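Local coordinates for protein HIAXHD3 (Humicola insolens, PDB 3ZXK) that hydrolyses alpha-L-arabinofuranosidic bonds as a GH43 arabinofuranosidase, probably removing side chains of xylan, in a form with an engineered active site, at residues E331-N336 and L372-A377; K380-F385 and W458-A463; L387-M392 and G522-K527; A400-D405 and F496-S501; V442-P447 and T490-A495. All blocks are in the same frame, centred on the assembly; numbering follows the deposited sequence.

How the contacts relate
All five contacts lie within the concanavalin A-like C-terminal region, a sandwich of two antiparallel sheets. Contact 1 comes first along the chain and joins strands 334-336 and 372-375 of one sheet. Contacts 2 and 3, with centres about 18 Å apart, sit in the other sheet, where strand 380-388 has 457-464 and 523-533 as neighbours. Contacts 4 and 5 share strand 490-497 and bridge the sheets; in sequence both fall between the two segments of contact 3. Centres of contacts 1 and 2 are about 14 Å apart, and Trp333 meets Phe385 between them. Ile461 touches Ala400, so contacts 2 and 4 pack against each other between the sheets.

Contact 1. Residues E331-N336 and L372-A377; sequences EHWEWN and LTRRIA
Leu372 reaches two indoles with its two methyls. Its CD2 lies over one face of Trp333, toward the rim, while CD1 sits over the centre of the Trp335 six-membered ring, 3.6 Å from that centroid. The opposite face of Trp333 belongs to Arg374. Arg374 CG, between backbone N and carbonyl carbon (chi1 64°), is set 3.7 Å from Trp333 CZ3, and Arg374 CD makes a CH-pi contact 3.5 Å from the centroid of the six-membered ring. The chain bends at chi3, and the guanidinium stands almost upright on the indole, planes 82° apart. Its CZ lies 4.6 Å from the same Trp333 centroid in a cation-pi contact, and Arg374 NH1 approaches Trp333 CE2 to 3.3 Å. His332 CB covers a face of that guanidinium, the imidazole turned only 18° from its plane. Asp322 takes the Trp333 N-H, and His332 NE2 bonds to Leu316 O.

Between the strands, Glu334 O accepts from Thr373 N and, at 2.8 Å, from Thr373 OG1, which come from opposite faces of its plane. Glu334 OE2 receives Arg375 NH2 at 2.9 Å on its syn side and is also bonded to His58; Arg375 NE turns to Asp16 O. A water ties His332 O to Arg375 N and NH1. The two segments form an antiparallel strand pair in the eight-stranded sheet of the concanavalin A-like sandwich.

Contact 2. Residues K380-F385 and W458-A463; sequences KASGIF and WLRIDA
Asp462 OD1 is held by two donors that come from opposite faces of the carboxylate plane. Ser382 OG reaches it from the neighbouring strand at 2.7 Å, from above the plane, and Arg460 NE binds it from its own strand at 2.9 Å. The arginine grips side-on: its NH2 also donates to Asp462 OD2, at 2.8 Å, and both oxygens are met on the syn side. Ser382 OG lies anti to its backbone N (chi1 -175°), which carries the hydroxyl across to the carboxylate and within 3.5 Å of Arg460 CG. Two bonds on OD1 and one on OD2 should fix the rotation of the carboxylate and probably favour its charged form. Tyr480 and Tyr489 make cation-pi contacts with the same guanidinium.

Ile384 lies alongside Arg460 and points the same way, its CG1 3.9 Å from Arg460 CG; its CG2 meets the edge of the Trp458 indole at CE3, also 3.9 Å away. Ser382, Ile384, Arg460 and Asp462 lie on the outer face of a regular antiparallel pair, 380-388 with 457-464, in the seven-stranded sheet of the sandwich. Six backbone hydrogen bonds join the pairs Ala381-Ala463, Gly383-Ile461 and Phe385-Leu459. The side chains of Phe385, Leu459, Ile461 and Ala463 go to the inner face. There Phe385, Leu459 and Ile461 meet Ala400 of the facing sheet, while Ile461 and Ala463 lie against Phe510.

Contact 3. Residues L387-M392 and G522-K527; sequences LDVRGM and GEVKVK
An Asx turn runs into a type I beta turn where strand 380-388 leaves its partner 523-533, and Asp388 and Lys525 are the last hydrogen-bonded pair before it. Asp388 N gives its hydrogen to Lys525 O at 2.8 Å, and the return bond completes the pair. Asp388 CG lies anti to its backbone N (chi1 175°), and OD1 accepts from both Arg390 N and Arg390 NE; Arg390 NH2 closes the side-on grip by binding OD2 at 2.8 Å. On the same face, Lys525 NZ stops 4.3 Å from Asp388 OD2, and a water bridges the gap. Lys527 lays its CE 3.7 Å from Asp388 CB and carries its amine on to Asp456.

Within the turn the segments meet again: Glu523 N bonds to Gly391 O at 3.0 Å, well above the carbonyl plane. On the inner side Val524 CG1 meets Met392 CG at 3.6 Å and Val389 CG1 at 4.0 Å, the two valines side by side and pointing the same way. Val524 also packs on Asn514 of the facing sheet. The arrangement is that of an Asx turn leading into a type I turn at the end of a strand in an antiparallel sandwich sheet.

Contact 4. Residues A400-D405 and F496-S501; sequences AVLFRD and FAMTNS
Leu402 and Phe496 cross obliquely, the Leu402 CD2 methyl standing 3.6 Å from both Phe496 CD2 and CE2 without lying squarely on the ring's face or edge. Met498 CG approaches the same methyl from further along the chain, at 4.0 Å. The Leu402 side chain also touches Thr477 and Phe479 of the seven-stranded sheet.

Past the end of strand 396-403 the contact turns polar. Arg404 runs out extended from CG to NE and crosses Thr499 at about a right angle, with Arg404 NH1 3.4 Å from Thr499 CG2. Arg404 NH1 and NH2 both reach Ser501 O, at 3.1 and 2.9 Å, but with strongly bent, weak bonds. Arg404 NE is taken by Thr506 O, and Asp405 OD1 forms a salt bridge with Arg404 NH1 whose hydrogen-bond geometry is weak. Asp405 also crosses Thr499 at about a right angle. Thr499 OG1 accepts from Ser501 N at 3.1 Å, which makes an ST turn. This is inter-sheet packing of a beta sandwich, continued by a loop that Arg404 touches, the side chain of Arg404 being about 9 Å from the bound arabinofuranose.

Contact 5. Residues V442-P447 and T490-A495; sequences VAANGP and TRLGPA
The Pro494 ring meets Ala443 CB with its CD, at 3.8 Å, and a little farther off, at 4.1 Å, with its CG. The planar guanidinium of Arg491 has the carbonyl carbon of Pro494 at its edge, in plane, and the Arg491 side chain also touches Tyr480. Arg491 NE and NH2 both lean on Gly493 O, in weak, bent bonds that tie the side chain back over its own backbone.

Next to the proline, Ala444 CB points at the backbone of Gly493 and touches its CA at 3.7 Å. Gly493 has a positive phi (92°), a conformation that suits a residue without a side chain, and it carries the chain from Leu492 into the proline. Two neighbouring alanines can both face segment 490-495 because Ala443 and Ala444 form a classic beta bulge opposite Met423, with both bonded to that residue through the backbone. The bulge sits in strand 436-448, the outermost strand of the eight-stranded sheet, while strand 490-497 is outermost in the seven-stranded one. The contact thus lies where the two sheets of the sandwich meet along one margin.

Leu492 is the buried member. Its CG is anti to the backbone N (chi1 -174°), and its two methyls both abut the peptide that links Asn445 to Gly446. CD1 lies 3.7 Å from Asn445 O and 3.8 Å from Ala444 CB; CD2 comes within 4.0 Å of Gly446 CA, where there is no side chain to meet. No hydrogen bond crosses between 442-447 and 490-495, and Leu492 continues inward onto Ile421 and Ile410.

Contact 1. Residues E331-N336 and L372-A377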
# COMPACT_ATOMS: atom_id res chain seq x y z
N GLU A 331 4.98 9.32 6.28
CA GLU A 331 4.61 8.64 5.05
C GLU A 331 3.88 7.34 5.34
O GLU A 331 3.39 6.69 4.42
CB GLU A 331 5.88 8.39 4.22
CG GLU A 331 6.45 9.67 3.60
CD GLU A 331 5.43 10.30 2.66
OE1 GLU A 331 4.84 9.55 1.82
OE2 GLU A 331 5.19 11.53 2.74
N HIS A 332 3.74 6.98 6.61
CA HIS A 332 3.03 5.73 6.96
C HIS A 332 1.51 5.86 6.98
O HIS A 332 0.80 4.85 6.90
CB HIS A 332 3.49 5.21 8.32
CG HIS A 332 4.95 4.89 8.37
ND1 HIS A 332 5.46 3.75 7.86
CD2 HIS A 332 6.02 5.63 8.84
CE1 HIS A 332 6.79 3.76 8.00
NE2 HIS A 332 7.13 4.92 8.60
N TRP A 333 0.98 7.07 7.07
CA TRP A 333 -0.46 7.25 7.25
C TRP A 333 -1.19 7.49 5.97
O TRP A 333 -0.70 8.22 5.08
CB TRP A 333 -0.73 8.44 8.15
CG TRP A 333 -0.21 8.28 9.54
CD1 TRP A 333 0.90 8.91 10.11
CD2 TRP A 333 -0.80 7.49 10.61
NE1 TRP A 333 1.03 8.54 11.44
CE2 TRP A 333 0.04 7.68 11.79
CE3 TRP A 333 -1.90 6.65 10.70
CZ2 TRP A 333 -0.25 7.06 13.01
CZ3 TRP A 333 -2.19 6.03 11.92
CH2 TRP A 333 -1.37 6.24 13.05
N GLU A 334 -2.37 6.88 5.88
CA GLU A 334 -3.28 7.11 4.76
C GLU A 334 -4.71 7.08 5.26
O GLU A 334 -5.09 6.21 6.06
CB GLU A 334 -3.14 6.03 3.67
CG GLU A 334 -1.79 6.00 2.93
CD GLU A 334 -1.45 4.70 2.23
OE1 GLU A 334 -2.29 3.76 2.14
OE2 GLU A 334 -0.30 4.60 1.73
N TRP A 335 -5.51 8.03 4.79
CA TRP A 335 -6.91 8.06 5.16
C TRP A 335 -7.70 7.04 4.38
O TRP A 335 -7.31 6.68 3.28
CB TRP A 335 -7.48 9.42 4.81
CG TRP A 335 -6.84 10.59 5.47
CD1 TRP A 335 -5.90 11.46 4.94
CD2 TRP A 335 -7.16 11.12 6.79
NE1 TRP A 335 -5.58 12.45 5.85
CE2 TRP A 335 -6.31 12.29 6.98
CE3 TRP A 335 -8.01 10.71 7.84
CZ2 TRP A 335 -6.36 13.05 8.14
CZ3 TRP A 335 -8.04 11.48 9.01
CH2 TRP A 335 -7.23 12.63 9.15
N ASN A 336 -8.82 6.56 4.95
CA ASN A 336 -9.80 5.77 4.20
C ASN A 336 -10.64 6.74 3.35
O ASN A 336 -11.44 7.49 3.89
CB ASN A 336 -10.68 4.99 5.18
CG ASN A 336 -11.88 4.38 4.49
OD1 ASN A 336 -11.80 4.01 3.32
ND2 ASN A 336 -13.00 4.30 5.18
N LEU A 372 -8.15 7.39 9.85
CA LEU A 372 -6.72 7.47 9.49
C LEU A 372 -6.13 6.09 9.73
O LEU A 372 -6.28 5.53 10.83
CB LEU A 372 -6.02 8.47 10.38
CG LEU A 372 -4.58 8.83 9.96
CD1 LEU A 372 -4.47 9.58 8.64
CD2 LEU A 372 -3.83 9.62 11.04
N THR A 373 -5.46 5.54 8.72
CA THR A 373 -5.01 4.15 8.77
C THR A 373 -3.52 4.00 8.48
O THR A 373 -2.84 4.92 7.92
CB THR A 373 -5.80 3.25 7.80
OG1 THR A 373 -5.40 3.49 6.44
CG2 THR A 373 -7.33 3.46 7.94
N ARG A 374 -3.00 2.84 8.83
CA ARG A 374 -1.64 2.49 8.50
C ARG A 374 -1.46 0.97 8.48
O ARG A 374 -2.24 0.24 9.09
CB ARG A 374 -0.62 3.17 9.41
CG ARG A 374 -0.73 2.75 10.86
CD ARG A 374 0.18 3.62 11.71
NE ARG A 374 1.58 3.24 11.60
CZ ARG A 374 2.60 4.08 11.74
NH1 ARG A 374 2.38 5.38 11.94
NH2 ARG A 374 3.84 3.63 11.66
N ARG A 375 -0.45 0.53 7.75
CA ARG A 375 -0.17 -0.90 7.53
C ARG A 375 0.32 -1.57 8.80
O ARG A 375 1.03 -0.96 9.58
CB ARG A 375 0.86 -1.08 6.42
CG ARG A 375 0.34 -0.60 5.09
CD ARG A 375 1.46 -0.43 4.08
NE ARG A 375 0.95 0.09 2.81
CZ ARG A 375 0.66 1.38 2.58
NH1 ARG A 375 0.88 2.32 3.53
NH2 ARG A 375 0.22 1.74 1.37
N ILE A 376 -0.08 -2.82 8.98
CA ILE A 376 0.41 -3.65 10.08
C ILE A 376 1.68 -4.38 9.59
O ILE A 376 1.67 -5.01 8.52
CB ILE A 376 -0.68 -4.68 10.50
CG1 ILE A 376 -1.98 -3.98 11.00
CG2 ILE A 376 -0.12 -5.61 11.59
CD1 ILE A 376 -3.17 -4.92 11.17
N ALA A 377 2.76 -4.34 10.38
CA ALA A 377 3.94 -5.11 10.04
C ALA A 377 3.83 -6.51 10.63
O ALA A 377 3.35 -6.69 11.73
CB ALA A 377 5.22 -4.43 10.52
O HOH W 1 1.45 2.28 6.38

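Contact 2. Residues K380-F385 and W458-A463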
# COMPACT_ATOMS: atom_id res chain seq x y z
N LYS A 380 3.39 -10.42 13.51
CA LYS A 380 2.52 -9.99 14.62
C LYS A 380 2.97 -8.64 15.14
O LYS A 380 4.16 -8.42 15.33
CB LYS A 380 2.55 -10.99 15.79
CG LYS A 380 2.33 -12.43 15.39
CD LYS A 380 2.25 -13.31 16.64
CE LYS A 380 2.05 -14.77 16.28
NZ LYS A 380 2.03 -15.66 17.50
N ALA A 381 2.01 -7.76 15.39
CA ALA A 381 2.32 -6.42 15.89
C ALA A 381 1.21 -5.87 16.75
O ALA A 381 0.03 -6.19 16.55
CB ALA A 381 2.60 -5.44 14.75
N SER A 382 1.61 -5.01 17.67
CA SER A 382 0.68 -4.33 18.54
C SER A 382 0.63 -2.88 18.10
O SER A 382 1.68 -2.28 17.88
CB SER A 382 1.18 -4.41 19.98
OG SER A 382 0.24 -3.86 20.85
N GLY A 383 -0.57 -2.32 17.89
CA GLY A 383 -0.68 -0.89 17.58
C GLY A 383 -1.36 -0.18 18.73
O GLY A 383 -2.45 -0.59 19.17
N ILE A 384 -0.73 0.86 19.26
CA ILE A 384 -1.24 1.58 20.42
C ILE A 384 -1.50 3.05 20.08
O ILE A 384 -0.59 3.77 19.65
CB ILE A 384 -0.27 1.48 21.59
CG1 ILE A 384 0.02 0.00 21.89
CG2 ILE A 384 -0.81 2.22 22.84
CD1 ILE A 384 0.97 -0.18 23.05
N PHE A 385 -2.74 3.48 20.24
CA PHE A 385 -3.15 4.87 20.07
C PHE A 385 -3.36 5.51 21.43
O PHE A 385 -3.99 4.92 22.32
CB PHE A 385 -4.45 4.96 19.27
CG PHE A 385 -4.31 4.63 17.81
CD1 PHE A 385 -3.94 5.62 16.88
CD2 PHE A 385 -4.55 3.33 17.36
CE1 PHE A 385 -3.85 5.30 15.54
CE2 PHE A 385 -4.46 3.03 16.01
CZ PHE A 385 -4.11 4.01 15.10
N TRP A 458 -5.48 5.06 26.42
CA TRP A 458 -4.62 4.33 25.52
C TRP A 458 -5.37 3.13 25.05
O TRP A 458 -5.95 2.37 25.85
CB TRP A 458 -3.36 3.87 26.23
CG TRP A 458 -2.53 5.00 26.81
CD1 TRP A 458 -2.92 5.96 27.76
CD2 TRP A 458 -1.10 5.24 26.58
NE1 TRP A 458 -1.86 6.79 28.06
CE2 TRP A 458 -0.74 6.41 27.39
CE3 TRP A 458 -0.12 4.65 25.78
CZ2 TRP A 458 0.55 6.93 27.40
CZ3 TRP A 458 1.17 5.19 25.80
CH2 TRP A 458 1.50 6.31 26.59
N LEU A 459 -5.38 2.96 23.74
CA LEU A 459 -6.12 1.91 23.09
C LEU A 459 -5.16 1.04 22.29
O LEU A 459 -4.44 1.54 21.40
CB LEU A 459 -7.20 2.50 22.17
CG LEU A 459 -8.29 3.31 22.90
CD1 LEU A 459 -9.24 3.94 21.88
CD2 LEU A 459 -9.03 2.45 23.94
N ARG A 460 -5.21 -0.26 22.55
CA ARG A 460 -4.24 -1.20 22.01
C ARG A 460 -4.86 -2.34 21.22
O ARG A 460 -5.80 -2.98 21.69
CB ARG A 460 -3.41 -1.76 23.18
CG ARG A 460 -2.43 -2.89 22.86
CD ARG A 460 -1.51 -3.21 24.04
NE ARG A 460 -1.25 -4.64 24.06
CZ ARG A 460 -0.89 -5.33 25.14
NH1 ARG A 460 -0.67 -4.70 26.28
NH2 ARG A 460 -0.71 -6.64 25.05
N ILE A 461 -4.30 -2.60 20.05
CA ILE A 461 -4.76 -3.68 19.16
C ILE A 461 -3.59 -4.65 18.96
O ILE A 461 -2.55 -4.26 18.41
CB ILE A 461 -5.21 -3.14 17.78
CG1 ILE A 461 -6.37 -2.13 17.88
CG2 ILE A 461 -5.62 -4.28 16.85
CD1 ILE A 461 -6.70 -1.46 16.56
N ASP A 462 -3.75 -5.90 19.38
CA ASP A 462 -2.67 -6.90 19.16
C ASP A 462 -3.13 -7.78 18.01
O ASP A 462 -4.01 -8.62 18.18
CB ASP A 462 -2.43 -7.78 20.41
CG ASP A 462 -1.68 -7.07 21.53
OD1 ASP A 462 -1.55 -5.83 21.46
OD2 ASP A 462 -1.25 -7.77 22.49
N ALA A 463 -2.52 -7.58 16.84
CA ALA A 463 -2.93 -8.28 15.63
C ALA A 463 -1.98 -9.38 15.21
O ALA A 463 -0.78 -9.21 15.16
CB ALA A 463 -3.04 -7.29 14.48

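Contact 3. Residues L387-M392 and G522-K527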
# COMPACT_ATOMS: atom_id res chain seq x y z
N LEU A 387 -5.03 8.85 23.19
CA LEU A 387 -6.05 9.87 22.86
C LEU A 387 -6.46 10.72 24.04
O LEU A 387 -6.41 10.26 25.19
CB LEU A 387 -7.31 9.25 22.25
CG LEU A 387 -7.10 8.47 20.95
CD1 LEU A 387 -6.92 6.99 21.25
CD2 LEU A 387 -8.30 8.70 20.05
N ASP A 388 -6.83 11.96 23.76
CA ASP A 388 -7.60 12.78 24.69
C ASP A 388 -9.03 12.91 24.12
O ASP A 388 -9.23 13.48 23.05
CB ASP A 388 -6.93 14.15 24.83
CG ASP A 388 -7.71 15.16 25.69
OD1 ASP A 388 -8.89 14.92 26.08
OD2 ASP A 388 -7.13 16.24 25.94
N VAL A 389 -10.03 12.36 24.82
CA VAL A 389 -11.38 12.29 24.25
C VAL A 389 -12.39 13.19 24.97
O VAL A 389 -13.61 13.04 24.82
CB VAL A 389 -11.93 10.84 24.18
CG1 VAL A 389 -11.01 9.94 23.34
CG2 VAL A 389 -12.13 10.27 25.57
N ARG A 390 -11.89 14.17 25.73
CA ARG A 390 -12.77 15.09 26.46
C ARG A 390 -13.72 15.86 25.56
O ARG A 390 -14.83 16.22 25.98
CB ARG A 390 -12.01 16.04 27.36
CG ARG A 390 -11.34 15.33 28.53
CD ARG A 390 -10.41 16.26 29.26
NE ARG A 390 -9.44 16.83 28.32
CZ ARG A 390 -8.70 17.91 28.58
NH1 ARG A 390 -8.82 18.52 29.74
NH2 ARG A 390 -7.84 18.36 27.67
N GLY A 391 -13.30 16.09 24.31
CA GLY A 391 -14.11 16.85 23.35
C GLY A 391 -15.24 16.09 22.68
O GLY A 391 -15.95 16.66 21.84
N MET A 392 -15.41 14.81 23.02
CA MET A 392 -16.55 14.07 22.45
C MET A 392 -17.90 14.65 22.87
O MET A 392 -18.06 15.12 24.01
CB MET A 392 -16.51 12.60 22.83
CG MET A 392 -15.32 11.90 22.23
SD MET A 392 -15.27 10.15 22.64
CE MET A 392 -16.41 9.47 21.44
N GLY A 522 -18.26 17.52 17.83
CA GLY A 522 -17.31 16.82 18.71
C GLY A 522 -15.93 16.67 18.12
O GLY A 522 -15.74 16.82 16.89
N GLU A 523 -14.96 16.43 18.98
CA GLU A 523 -13.59 16.16 18.53
C GLU A 523 -12.80 15.38 19.55
O GLU A 523 -13.10 15.39 20.77
CB GLU A 523 -12.85 17.47 18.18
CG GLU A 523 -12.46 18.32 19.36
CD GLU A 523 -11.87 19.65 18.91
OE1 GLU A 523 -12.50 20.37 18.12
OE2 GLU A 523 -10.76 19.99 19.34
N VAL A 524 -11.80 14.68 19.04
CA VAL A 524 -10.83 14.04 19.87
C VAL A 524 -9.44 14.48 19.43
O VAL A 524 -9.26 14.97 18.31
CB VAL A 524 -10.96 12.49 19.84
CG1 VAL A 524 -12.37 12.05 20.24
CG2 VAL A 524 -10.56 11.93 18.49
N LYS A 525 -8.46 14.27 20.31
CA LYS A 525 -7.09 14.55 19.97
C LYS A 525 -6.33 13.23 20.02
O LYS A 525 -6.36 12.53 21.05
CB LYS A 525 -6.47 15.55 20.98
CG LYS A 525 -4.99 15.89 20.68
CD LYS A 525 -4.47 17.07 21.50
CE LYS A 525 -4.42 16.79 22.99
NZ LYS A 525 -3.86 17.96 23.71
N VAL A 526 -5.66 12.90 18.93
CA VAL A 526 -4.78 11.75 18.91
C VAL A 526 -3.40 12.24 19.29
O VAL A 526 -2.78 13.01 18.55
CB VAL A 526 -4.77 11.07 17.53
CG1 VAL A 526 -4.15 9.70 17.66
CG2 VAL A 526 -6.20 10.94 17.01
N LYS A 527 -2.93 11.84 20.46
CA LYS A 527 -1.64 12.32 20.94
C LYS A 527 -0.50 11.53 20.36
O LYS A 527 0.57 12.08 20.13
CB LYS A 527 -1.55 12.26 22.46
CG LYS A 527 -2.62 13.07 23.18
CD LYS A 527 -2.25 13.05 24.66
CE LYS A 527 -3.48 13.12 25.53
NZ LYS A 527 -3.06 12.84 26.93
O HOH W 2 -4.51 16.78 26.09

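Contact 4. Residues A400-D405 and F496-S501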
# COMPACT_ATOMS: atom_id res chain seq x y z
N ALA A 400 -9.88 2.88 18.16
CA ALA A 400 -8.85 2.19 17.43
C ALA A 400 -9.46 0.96 16.75
O ALA A 400 -10.01 0.08 17.40
CB ALA A 400 -7.70 1.80 18.36
N VAL A 401 -9.39 0.96 15.42
CA VAL A 401 -10.02 -0.05 14.62
C VAL A 401 -9.00 -0.93 13.91
O VAL A 401 -7.95 -0.47 13.41
CB VAL A 401 -11.03 0.59 13.63
CG1 VAL A 401 -10.34 1.65 12.72
CG2 VAL A 401 -11.79 -0.48 12.81
N LEU A 402 -9.31 -2.23 13.90
CA LEU A 402 -8.67 -3.21 13.04
C LEU A 402 -9.50 -3.16 11.76
O LEU A 402 -10.63 -3.69 11.72
CB LEU A 402 -8.74 -4.59 13.70
CG LEU A 402 -8.07 -5.61 12.79
CD1 LEU A 402 -6.55 -5.51 12.84
CD2 LEU A 402 -8.47 -7.01 13.15
N PHE A 403 -8.98 -2.45 10.75
CA PHE A 403 -9.81 -1.99 9.65
C PHE A 403 -9.63 -2.81 8.39
O PHE A 403 -8.54 -2.98 7.88
CB PHE A 403 -9.52 -0.49 9.35
CG PHE A 403 -10.51 0.12 8.40
CD1 PHE A 403 -11.78 0.53 8.84
CD2 PHE A 403 -10.19 0.28 7.05
CE1 PHE A 403 -12.70 1.08 7.93
CE2 PHE A 403 -11.11 0.82 6.15
CZ PHE A 403 -12.37 1.22 6.59
N ARG A 404 -10.75 -3.31 7.88
CA ARG A 404 -10.85 -4.01 6.61
C ARG A 404 -12.35 -4.27 6.40
O ARG A 404 -13.21 -3.73 7.12
CB ARG A 404 -10.03 -5.31 6.60
CG ARG A 404 -9.52 -5.69 5.24
CD ARG A 404 -9.01 -7.12 5.19
NE ARG A 404 -8.43 -7.48 3.90
CZ ARG A 404 -8.92 -8.38 3.04
NH1 ARG A 404 -10.08 -9.00 3.26
NH2 ARG A 404 -8.24 -8.68 1.94
N ASP A 405 -12.68 -5.13 5.43
CA ASP A 405 -14.08 -5.47 5.14
C ASP A 405 -14.76 -6.31 6.24
O ASP A 405 -15.98 -6.36 6.27
CB ASP A 405 -14.21 -6.18 3.79
CG ASP A 405 -13.36 -7.44 3.70
OD1 ASP A 405 -12.28 -7.51 4.32
OD2 ASP A 405 -13.79 -8.36 2.98
N PHE A 496 -10.96 -11.57 18.10
CA PHE A 496 -11.68 -11.33 16.86
C PHE A 496 -11.03 -12.10 15.72
O PHE A 496 -9.84 -11.93 15.46
CB PHE A 496 -11.71 -9.82 16.56
CG PHE A 496 -12.16 -9.48 15.17
CD1 PHE A 496 -13.52 -9.50 14.82
CD2 PHE A 496 -11.23 -9.11 14.20
CE1 PHE A 496 -13.92 -9.16 13.54
CE2 PHE A 496 -11.63 -8.79 12.92
CZ PHE A 496 -12.97 -8.81 12.59
N ALA A 497 -11.83 -12.94 15.06
CA ALA A 497 -11.36 -13.76 13.95
C ALA A 497 -11.32 -12.92 12.66
O ALA A 497 -12.30 -12.27 12.27
CB ALA A 497 -12.27 -14.96 13.76
N MET A 498 -10.18 -12.99 11.98
CA MET A 498 -9.91 -12.14 10.81
C MET A 498 -10.13 -12.88 9.52
O MET A 498 -9.82 -14.08 9.40
CB MET A 498 -8.48 -11.64 10.88
CG MET A 498 -8.19 -10.91 12.17
SD MET A 498 -6.45 -11.00 12.62
CE MET A 498 -5.79 -10.03 11.27
N THR A 499 -10.67 -12.19 8.50
CA THR A 499 -10.87 -12.86 7.20
C THR A 499 -9.57 -13.14 6.43
O THR A 499 -8.63 -12.34 6.48
CB THR A 499 -11.86 -12.09 6.30
OG1 THR A 499 -12.13 -12.88 5.14
CG2 THR A 499 -11.30 -10.72 5.92
N ASN A 500 -9.52 -14.28 5.72
CA ASN A 500 -8.42 -14.59 4.78
C ASN A 500 -8.77 -14.30 3.32
O ASN A 500 -7.96 -14.58 2.43
CB ASN A 500 -7.98 -16.05 4.88
CG ASN A 500 -7.33 -16.36 6.20
OD1 ASN A 500 -6.50 -15.58 6.70
ND2 ASN A 500 -7.73 -17.49 6.81
N SER A 501 -9.96 -13.74 3.07
CA SER A 501 -10.39 -13.45 1.72
C SER A 501 -9.48 -12.41 1.07
O SER A 501 -9.01 -11.46 1.73
CB SER A 501 -11.80 -12.89 1.75
OG SER A 501 -12.23 -12.53 0.43

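Contact 5. Residues V442-P447 and T490-A495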
# COMPACT_ATOMS: atom_id res chain seq x y z
N VAL A 442 -21.95 -4.08 20.08
CA VAL A 442 -21.10 -4.06 21.26
C VAL A 442 -20.96 -5.48 21.80
O VAL A 442 -21.92 -6.10 22.25
CB VAL A 442 -21.58 -3.07 22.34
CG1 VAL A 442 -20.72 -3.19 23.60
CG2 VAL A 442 -21.54 -1.65 21.80
N ALA A 443 -19.73 -5.99 21.73
CA ALA A 443 -19.46 -7.34 22.18
C ALA A 443 -19.09 -7.33 23.65
O ALA A 443 -19.29 -8.31 24.35
CB ALA A 443 -18.34 -7.96 21.34
N ALA A 444 -18.54 -6.21 24.12
CA ALA A 444 -18.25 -6.04 25.56
C ALA A 444 -18.22 -4.58 25.95
O ALA A 444 -17.76 -3.73 25.19
CB ALA A 444 -16.92 -6.70 25.94
N ASN A 445 -18.74 -4.29 27.14
CA ASN A 445 -18.62 -2.95 27.73
C ASN A 445 -17.47 -2.91 28.71
O ASN A 445 -17.34 -3.77 29.61
CB ASN A 445 -19.92 -2.54 28.43
CG ASN A 445 -21.06 -2.33 27.45
OD1 ASN A 445 -21.09 -1.34 26.74
ND2 ASN A 445 -21.98 -3.28 27.39
N GLY A 446 -16.65 -1.88 28.55
CA GLY A 446 -15.66 -1.54 29.55
C GLY A 446 -16.23 -0.48 30.48
O GLY A 446 -17.44 -0.25 30.48
N PRO A 447 -15.36 0.15 31.25
CA PRO A 447 -15.83 1.08 32.27
C PRO A 447 -16.25 2.46 31.75
O PRO A 447 -15.85 2.87 30.64
CB PRO A 447 -14.59 1.27 33.15
CG PRO A 447 -13.45 1.09 32.21
CD PRO A 447 -13.89 0.06 31.21
N THR A 490 -5.85 -3.60 30.14
CA THR A 490 -6.93 -4.52 30.43
C THR A 490 -7.52 -5.00 29.13
O THR A 490 -7.88 -4.19 28.28
CB THR A 490 -7.99 -3.83 31.29
OG1 THR A 490 -7.36 -3.37 32.49
CG2 THR A 490 -9.14 -4.76 31.62
N ARG A 491 -7.58 -6.31 28.97
CA ARG A 491 -8.23 -6.97 27.84
C ARG A 491 -9.74 -6.71 27.84
O ARG A 491 -10.39 -6.78 28.88
CB ARG A 491 -7.92 -8.47 27.93
CG ARG A 491 -8.70 -9.35 27.00
CD ARG A 491 -8.25 -9.29 25.55
NE ARG A 491 -9.17 -10.11 24.77
CZ ARG A 491 -9.09 -11.44 24.65
NH1 ARG A 491 -8.09 -12.11 25.23
NH2 ARG A 491 -10.02 -12.08 23.96
N LEU A 492 -10.30 -6.43 26.66
CA LEU A 492 -11.75 -6.22 26.54
C LEU A 492 -12.30 -6.91 25.31
O LEU A 492 -11.84 -6.70 24.20
CB LEU A 492 -12.10 -4.73 26.49
CG LEU A 492 -13.59 -4.34 26.51
CD1 LEU A 492 -14.25 -4.75 27.84
CD2 LEU A 492 -13.72 -2.84 26.29
N GLY A 493 -13.32 -7.74 25.52
CA GLY A 493 -14.02 -8.35 24.42
C GLY A 493 -13.41 -9.69 24.06
O GLY A 493 -12.37 -10.08 24.58
N PRO A 494 -14.09 -10.42 23.15
CA PRO A 494 -13.61 -11.69 22.59
C PRO A 494 -12.38 -11.50 21.69
O PRO A 494 -12.06 -10.36 21.33
CB PRO A 494 -14.82 -12.20 21.80
CG PRO A 494 -15.55 -10.96 21.40
CD PRO A 494 -15.34 -9.97 22.50
N ALA A 495 -11.71 -12.60 21.34
CA ALA A 495 -10.67 -12.54 20.30
C ALA A 495 -11.39 -12.47 18.97
O ALA A 495 -12.35 -13.23 18.72
CB ALA A 495 -9.77 -13.77 20.35